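CrmK (Actinoalloteichus sp. WH1-2216-6, PDB 5I1V) is a flavoenzyme oxidase with covalently bound FAD that takes part in recycling shunt products during caerulomycin biosynthesis. Local coordinates at residues M84-G88 with Q106-L111; I336-R340 with M405-P411; D367-P371 with E415-R419. The contacts are given in a common frame with arbitrary orientation. Residues are numbered along the deposited sequence.

Contact 1: M84-G88 with Q106-L111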
# COMPACT_ATOMS: atom_id res chain seq x y z
N MET A 84 -14.52 0.92 -10.66
CA MET A 84 -15.75 0.73 -9.90
C MET A 84 -15.35 0.23 -8.50
O MET A 84 -15.30 -0.96 -8.26
CB MET A 84 -16.67 -0.31 -10.60
CG MET A 84 -17.19 0.16 -11.96
SD MET A 84 -18.19 -1.03 -12.87
CE MET A 84 -19.53 -1.40 -11.75
N SER A 85 -15.01 1.16 -7.62
CA SER A 85 -14.49 0.81 -6.30
C SER A 85 -15.28 1.46 -5.17
O SER A 85 -14.80 1.57 -4.05
CB SER A 85 -13.02 1.19 -6.24
OG SER A 85 -12.96 2.61 -6.42
N HIS A 86 -16.51 1.91 -5.44
CA HIS A 86 -17.31 2.44 -4.37
C HIS A 86 -17.52 1.46 -3.21
O HIS A 86 -17.84 0.29 -3.44
CB HIS A 86 -18.66 2.90 -4.92
CG HIS A 86 -19.58 3.37 -3.85
ND1 HIS A 86 -19.43 4.61 -3.26
CD2 HIS A 86 -20.62 2.78 -3.24
CE1 HIS A 86 -20.37 4.76 -2.34
NE2 HIS A 86 -21.11 3.67 -2.32
N VAL A 87 -17.39 1.96 -1.98
CA VAL A 87 -17.74 1.24 -0.72
C VAL A 87 -18.63 2.19 0.11
O VAL A 87 -18.29 3.34 0.31
CB VAL A 87 -16.48 0.89 0.10
CG1 VAL A 87 -16.83 0.27 1.44
CG2 VAL A 87 -15.61 -0.07 -0.69
N GLY A 88 -19.81 1.74 0.51
CA GLY A 88 -20.78 2.61 1.18
C GLY A 88 -21.90 1.78 1.79
O GLY A 88 -22.14 0.67 1.35
N GLN A 106 -8.66 -1.00 1.28
CA GLN A 106 -9.48 0.15 1.14
C GLN A 106 -10.81 -0.06 1.84
O GLN A 106 -11.30 0.82 2.54
CB GLN A 106 -9.73 0.37 -0.36
CG GLN A 106 -10.80 1.36 -0.72
CD GLN A 106 -11.29 1.19 -2.16
OE1 GLN A 106 -10.70 0.45 -2.99
NE2 GLN A 106 -12.38 1.89 -2.47
N ILE A 107 -11.41 -1.21 1.58
CA ILE A 107 -12.65 -1.60 2.18
C ILE A 107 -12.48 -1.54 3.72
O ILE A 107 -13.33 -0.95 4.44
CB ILE A 107 -13.07 -3.04 1.73
CG1 ILE A 107 -13.47 -3.09 0.26
CG2 ILE A 107 -14.26 -3.53 2.51
CD1 ILE A 107 -13.54 -4.49 -0.32
N TYR A 108 -11.40 -2.11 4.25
CA TYR A 108 -11.27 -2.16 5.69
C TYR A 108 -11.19 -0.76 6.27
O TYR A 108 -11.79 -0.48 7.32
CB TYR A 108 -10.04 -2.92 6.13
CG TYR A 108 -10.04 -4.40 5.87
CD1 TYR A 108 -11.22 -5.12 5.74
CD2 TYR A 108 -8.83 -5.10 5.78
CE1 TYR A 108 -11.20 -6.49 5.50
CE2 TYR A 108 -8.80 -6.47 5.56
CZ TYR A 108 -9.99 -7.15 5.41
OH TYR A 108 -9.99 -8.51 5.19
N ARG A 109 -10.45 0.12 5.60
CA ARG A 109 -10.24 1.46 6.09
C ARG A 109 -11.54 2.22 6.08
O ARG A 109 -11.83 2.90 7.04
CB ARG A 109 -9.23 2.23 5.24
CG ARG A 109 -7.79 1.93 5.62
CD ARG A 109 -6.92 3.04 5.07
NE ARG A 109 -6.54 2.69 3.73
CZ ARG A 109 -5.36 2.17 3.40
NH1 ARG A 109 -4.41 1.96 4.33
NH2 ARG A 109 -5.12 1.86 2.13
N VAL A 110 -12.33 2.08 5.02
CA VAL A 110 -13.62 2.76 4.96
C VAL A 110 -14.62 2.27 6.03
O VAL A 110 -15.27 3.07 6.72
CB VAL A 110 -14.25 2.61 3.56
CG1 VAL A 110 -15.66 3.19 3.54
CG2 VAL A 110 -13.39 3.34 2.53
N LEU A 111 -14.79 0.96 6.11
CA LEU A 111 -15.71 0.35 7.05
C LEU A 111 -15.34 0.69 8.47
O LEU A 111 -16.21 1.06 9.26
CB LEU A 111 -15.74 -1.17 6.91
CG LEU A 111 -16.42 -1.66 5.65
CD1 LEU A 111 -16.62 -3.19 5.71
CD2 LEU A 111 -17.72 -0.95 5.35
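In the segment 84-88, residues 84-86 are loop, turned at Ser85 (phi/psi -126/20), and the chain enters strand 87-90 at Val87. The segment 106-111 lies within helix 104-115, with regular helical bonds such as Val110 N to Gln106 O (3.0 Å) and Leu111 N to Ile107 O (2.9 Å). The backbones come nearest at Val87 and Ile107, whose CA atoms are 6.5 Å apart. That spacing leaves room for one layer of side chains.

Val87 fills this layer. It points toward the helix and has 100 Å² covered, the largest share of the contact. Its CG2 meets CG1 of Ile107 at 3.8 Å. Its CG1 meets CG1 of Val110 at 3.8 Å and CD2 of Leu111 at 4.2 Å. One valine thus touches two successive turns of the helix. The single polar link is made by Gln106: its NE2 donates a weak hydrogen bond to Ser85 O, 2.9 Å long with an angle of 130°. The OE1 of the same amide accepts from the backbone N of Thr103.

His86 points away from the helix, and its backbone pairs with Glu99 of strand 95-99. Ile107 and Leu111 also touch that strand, at Val98 and Phe96, so the helix packs on both strands. The Ile107 side chain lies about 10 Å from the bound FAD and about 7 Å, side chain to side chain, from the FAD-binding residues Gly128 and His132. The arrangement is a helix laid on the edge of an antiparallel sheet, within the FAD-binding domain of the PCMH type.

Contact 2: I336-R340 with M405-P411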
# COMPACT_ATOMS: atom_id res chain seq x y z
N ILE A 336 5.73 -5.44 -7.00
CA ILE A 336 5.70 -4.93 -8.37
C ILE A 336 6.77 -5.55 -9.24
O ILE A 336 7.92 -5.55 -8.90
CB ILE A 336 5.93 -3.42 -8.41
CG1 ILE A 336 4.91 -2.70 -7.51
CG2 ILE A 336 5.78 -2.91 -9.85
CD1 ILE A 336 3.49 -2.77 -8.04
N GLY A 337 6.34 -6.04 -10.40
CA GLY A 337 7.25 -6.63 -11.39
C GLY A 337 7.74 -8.00 -10.97
O GLY A 337 8.86 -8.41 -11.33
N VAL A 338 6.91 -8.71 -10.21
CA VAL A 338 7.33 -9.99 -9.61
C VAL A 338 6.67 -11.19 -10.25
O VAL A 338 5.45 -11.20 -10.50
CB VAL A 338 6.99 -9.98 -8.11
CG1 VAL A 338 7.38 -11.30 -7.45
CG2 VAL A 338 7.70 -8.82 -7.44
N ARG A 339 7.47 -12.21 -10.49
CA ARG A 339 7.00 -13.49 -11.05
C ARG A 339 6.75 -14.43 -9.87
O ARG A 339 7.50 -14.42 -8.89
CB ARG A 339 8.01 -14.03 -12.04
CG ARG A 339 8.33 -13.10 -13.19
CD ARG A 339 9.49 -13.57 -14.06
NE ARG A 339 9.11 -14.62 -15.01
CZ ARG A 339 8.52 -14.40 -16.19
NH1 ARG A 339 8.22 -13.17 -16.60
NH2 ARG A 339 8.19 -15.42 -16.97
N ARG A 340 5.69 -15.23 -9.94
CA ARG A 340 5.25 -16.03 -8.77
C ARG A 340 4.66 -17.34 -9.14
O ARG A 340 4.08 -17.49 -10.22
CB ARG A 340 4.14 -15.32 -7.96
CG ARG A 340 4.33 -13.84 -7.76
CD ARG A 340 3.09 -13.21 -7.12
NE ARG A 340 3.31 -11.77 -6.97
CZ ARG A 340 4.01 -11.22 -5.98
NH1 ARG A 340 4.20 -9.91 -5.95
NH2 ARG A 340 4.55 -12.00 -5.03
N MET A 405 4.83 -20.59 -1.63
CA MET A 405 5.09 -19.53 -2.57
C MET A 405 6.60 -19.40 -2.92
O MET A 405 7.46 -19.71 -2.09
CB MET A 405 4.44 -18.23 -2.08
CG MET A 405 5.29 -17.05 -1.68
SD MET A 405 5.10 -15.56 -2.76
CE MET A 405 3.37 -15.53 -3.21
N VAL A 406 6.86 -19.04 -4.18
CA VAL A 406 8.18 -18.65 -4.67
C VAL A 406 7.91 -17.39 -5.46
O VAL A 406 6.87 -17.31 -6.18
CB VAL A 406 8.88 -19.68 -5.59
CG1 VAL A 406 9.39 -20.85 -4.80
CG2 VAL A 406 7.95 -20.23 -6.64
N ALA A 407 8.72 -16.37 -5.21
CA ALA A 407 8.66 -15.08 -5.91
C ALA A 407 10.05 -14.72 -6.44
O ALA A 407 11.05 -14.90 -5.75
CB ALA A 407 8.15 -14.01 -5.02
N TRP A 408 10.11 -14.26 -7.68
CA TRP A 408 11.39 -13.91 -8.29
C TRP A 408 11.18 -12.87 -9.39
O TRP A 408 10.02 -12.50 -9.71
CB TRP A 408 12.09 -15.18 -8.81
CG TRP A 408 11.46 -15.82 -9.99
CD1 TRP A 408 11.86 -15.70 -11.28
CD2 TRP A 408 10.31 -16.66 -10.02
NE1 TRP A 408 11.07 -16.43 -12.11
CE2 TRP A 408 10.08 -17.02 -11.37
CE3 TRP A 408 9.43 -17.16 -9.04
CZ2 TRP A 408 9.06 -17.88 -11.76
CZ3 TRP A 408 8.40 -17.99 -9.43
CH2 TRP A 408 8.22 -18.35 -10.77
N THR A 409 12.27 -12.38 -9.97
CA THR A 409 12.13 -11.32 -10.95
C THR A 409 12.70 -11.64 -12.32
O THR A 409 12.23 -11.11 -13.30
CB THR A 409 12.76 -10.01 -10.46
OG1 THR A 409 14.12 -10.23 -10.11
CG2 THR A 409 12.00 -9.44 -9.25
N ASP A 410 13.70 -12.53 -12.39
CA ASP A 410 14.34 -12.82 -13.70
C ASP A 410 13.66 -13.98 -14.42
O ASP A 410 13.58 -15.07 -13.89
CB ASP A 410 15.83 -13.16 -13.48
CG ASP A 410 16.61 -13.30 -14.79
OD1 ASP A 410 16.03 -13.61 -15.86
OD2 ASP A 410 17.83 -13.10 -14.72
N PRO A 411 13.15 -13.75 -15.64
CA PRO A 411 12.48 -14.83 -16.39
C PRO A 411 13.36 -16.04 -16.69
O PRO A 411 12.86 -17.18 -16.83
CB PRO A 411 12.06 -14.16 -17.70
CG PRO A 411 12.21 -12.72 -17.50
CD PRO A 411 13.20 -12.49 -16.41
O HOH W 1 9.89 -9.82 -13.53
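Met405 opens the second segment. Its CE lies 4.1 Å from NH2 of Arg340, whose NE forms a salt bridge with Asp23. Val406 follows, and its O receives a CA-H...O contact from CA of Arg340 (3.3 Å). Ala407 faces Arg340 in an antiparallel non-hydrogen-bonded pair. Its CB packs against CG1 of Val338 at 3.7 Å, and its CA lies 3.3 Å from O of Arg339. Trp408 and Arg339 form the hydrogen-bonded pair. Arg339 N donates to Trp408 O (2.7 Å), and Trp408 N donates to Arg339 O (2.9 Å). CB of Arg339 sits over the five-membered ring of Trp408 in a CH-pi contact, 3.9 Å from its centroid.

Beyond Trp408, at Thr409, direct pairing gives way to water: one molecule donates to Gly337 O (2.8 Å) and Thr409 O (2.7 Å). Gly337 O also takes a hydrogen bond from Arg315 of the second subunit. Pro411 ends the contact, with its CA over one face of the Arg339 guanidinium, 3.6 Å from NE. Asp414 takes both a salt bridge from Arg339 and a hydrogen bond from Trp408 NE1.

The Arg340 side chain is about 6 Å from FAD and from the side chain of His64, a covalent attachment residue of the flavin. Strands 339-347 and 400-408 are neighbours in the large antiparallel sheet, and helix 414-428 packs on Val406 through Trp420 and Ile421.

Contact 3: D367-P371 with E415-R419; sequences DYHCP and EEHLR
Three residues carry this contact: His417 with 62 Å² covered, Tyr368 with 56 Å² and Glu416 with 28 Å². The segment 367-371 is an irregular loop between helix 353-364 and strand 374-379. Tyr368, His369 and Cys370 are extended, with phi/psi of -126/148, -141/122 and -175/99. The segment 415-419 is helical and belongs to helix 414-428; Arg419 N bonds Glu415 O at 3.0 Å. The backbones stay well apart. The nearest CA pairs are Tyr368 with Glu416 and Cys370 with His417, each at 8.1 Å. Side chains must bridge that gap.

Tyr368 has chi1 t (179°) and chi2 70°; His417 has chi1 m (-59°) and chi2 -54°; Glu416 has chi1 p (89°) and chi2 t. All three CA-to-CB bonds point sideways, yet the side-chain ends come nearer. Tyr368 OH and His417 ND1 share a hydrogen bond of 2.8 Å. The two rings meet rim to rim, with centroids 5.6 Å apart and planes at 78°. Tyr368 CE1 lies 3.9 Å from Glu416 O and 4.4 Å from Glu416 CG.

Cys370 points toward the helix with chi1 t (176°). Its CB is 3.8 Å from His417 CE1, and its SG is 4.5 Å from the imidazole centroid, at an oblique angle. His369 O also comes within 3.8 Å of His417 CE1.

Around this pair, Tyr368 stacks on Trp420, His417 meets the Trp408 ring, and His417 NE2 bonds Glu413. The site is a buried aromatic cluster that joins a loop leading into the large antiparallel sheet to a helix packed against that sheet, away from the FAD-binding residues.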
# COMPACT_ATOMS: atom_id res chain seq x y z
N ASP A 367 21.70 -26.06 -2.95
CA ASP A 367 21.81 -25.82 -4.40
C ASP A 367 20.68 -24.90 -4.94
O ASP A 367 20.52 -24.73 -6.15
CB ASP A 367 21.84 -27.16 -5.17
CG ASP A 367 20.51 -27.96 -5.05
OD1 ASP A 367 19.54 -27.44 -4.47
OD2 ASP A 367 20.44 -29.10 -5.55
N TYR A 368 19.89 -24.31 -4.04
CA TYR A 368 18.79 -23.44 -4.44
C TYR A 368 18.98 -22.13 -3.70
O TYR A 368 19.50 -22.10 -2.60
CB TYR A 368 17.46 -24.09 -4.08
CG TYR A 368 16.23 -23.26 -4.42
CD1 TYR A 368 15.85 -23.06 -5.74
CD2 TYR A 368 15.45 -22.70 -3.42
CE1 TYR A 368 14.73 -22.29 -6.06
CE2 TYR A 368 14.32 -21.94 -3.72
CZ TYR A 368 13.96 -21.74 -5.05
OH TYR A 368 12.83 -20.99 -5.39
N HIS A 369 18.58 -21.03 -4.31
CA HIS A 369 18.64 -19.75 -3.61
C HIS A 369 17.38 -18.93 -3.96
O HIS A 369 17.08 -18.68 -5.12
CB HIS A 369 19.92 -18.99 -3.93
CG HIS A 369 19.96 -17.60 -3.36
ND1 HIS A 369 19.27 -16.54 -3.92
CD2 HIS A 369 20.60 -17.09 -2.28
CE1 HIS A 369 19.48 -15.45 -3.21
NE2 HIS A 369 20.28 -15.76 -2.20
N CYS A 370 16.63 -18.58 -2.93
CA CYS A 370 15.50 -17.71 -3.13
C CYS A 370 14.93 -17.39 -1.76
O CYS A 370 14.23 -18.20 -1.15
CB CYS A 370 14.47 -18.36 -4.05
SG CYS A 370 12.95 -17.40 -4.29
N PRO A 371 15.28 -16.21 -1.24
CA PRO A 371 14.86 -15.85 0.09
C PRO A 371 13.33 -15.63 0.17
O PRO A 371 12.79 -15.63 1.27
CB PRO A 371 15.59 -14.52 0.36
CG PRO A 371 16.60 -14.38 -0.70
CD PRO A 371 16.10 -15.17 -1.87
N GLU A 415 12.43 -21.80 -14.63
CA GLU A 415 12.52 -23.26 -14.52
C GLU A 415 12.94 -23.73 -13.13
O GLU A 415 12.41 -24.70 -12.67
CB GLU A 415 13.44 -23.87 -15.59
CG GLU A 415 12.72 -24.18 -16.91
CD GLU A 415 13.57 -24.99 -17.91
OE1 GLU A 415 14.83 -24.95 -17.79
OE2 GLU A 415 12.99 -25.66 -18.80
N GLU A 416 13.84 -23.03 -12.46
CA GLU A 416 14.41 -23.56 -11.21
C GLU A 416 13.47 -23.26 -10.04
O GLU A 416 13.28 -24.11 -9.16
CB GLU A 416 15.83 -23.05 -10.99
CG GLU A 416 15.97 -21.74 -10.24
CD GLU A 416 17.29 -21.03 -10.51
OE1 GLU A 416 17.60 -20.73 -11.69
OE2 GLU A 416 18.02 -20.72 -9.53
N HIS A 417 12.85 -22.08 -10.05
CA HIS A 417 11.80 -21.77 -9.06
C HIS A 417 10.59 -22.64 -9.20
O HIS A 417 10.07 -23.11 -8.21
CB HIS A 417 11.42 -20.32 -9.12
CG HIS A 417 12.57 -19.42 -8.86
ND1 HIS A 417 13.35 -19.54 -7.74
CD2 HIS A 417 13.13 -18.46 -9.62
CE1 HIS A 417 14.32 -18.65 -7.79
NE2 HIS A 417 14.20 -17.97 -8.92
N LEU A 418 10.11 -22.88 -10.42
CA LEU A 418 8.95 -23.73 -10.63
C LEU A 418 9.30 -25.14 -10.23
O LEU A 418 8.51 -25.86 -9.60
CB LEU A 418 8.47 -23.71 -12.10
CG LEU A 418 7.77 -22.42 -12.57
CD1 LEU A 418 7.65 -22.41 -14.07
CD2 LEU A 418 6.39 -22.36 -11.94
N ARG A 419 10.51 -25.55 -10.57
CA ARG A 419 10.92 -26.90 -10.16
C ARG A 419 10.97 -27.02 -8.64
O ARG A 419 10.46 -27.99 -8.12
CB ARG A 419 12.21 -27.37 -10.85
CG ARG A 419 12.60 -28.79 -10.49
CD ARG A 419 13.77 -29.37 -11.32
NE ARG A 419 14.93 -28.48 -11.36
CZ ARG A 419 15.26 -27.67 -12.38
NH1 ARG A 419 14.53 -27.61 -13.50
NH2 ARG A 419 16.34 -26.90 -12.27

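Overall arrangement
Contacts 2 and 3 are neighbours, with centres 11 Å apart, and they touch: Trp408 CG lies 3.2 Å from His417 CD2. Their segments alternate along the chain, and strand 400-408 leads on to helix 414-428. Contact 1 is separate, on the FAD-binding domain side, about 14 Å from contact 2 and about 24 Å from contact 3 between nearest atoms. Contacts 1 and 2 are partly buried; contact 3 is mostly buried. The chemistry follows the elements joined: apolar helix-on-sheet packing in contact 1, backbone pairing in contact 2, with Arg340 near the flavin and Arg339 on the opposite face, and a tyrosine–histidine bond between loop and helix in contact 3.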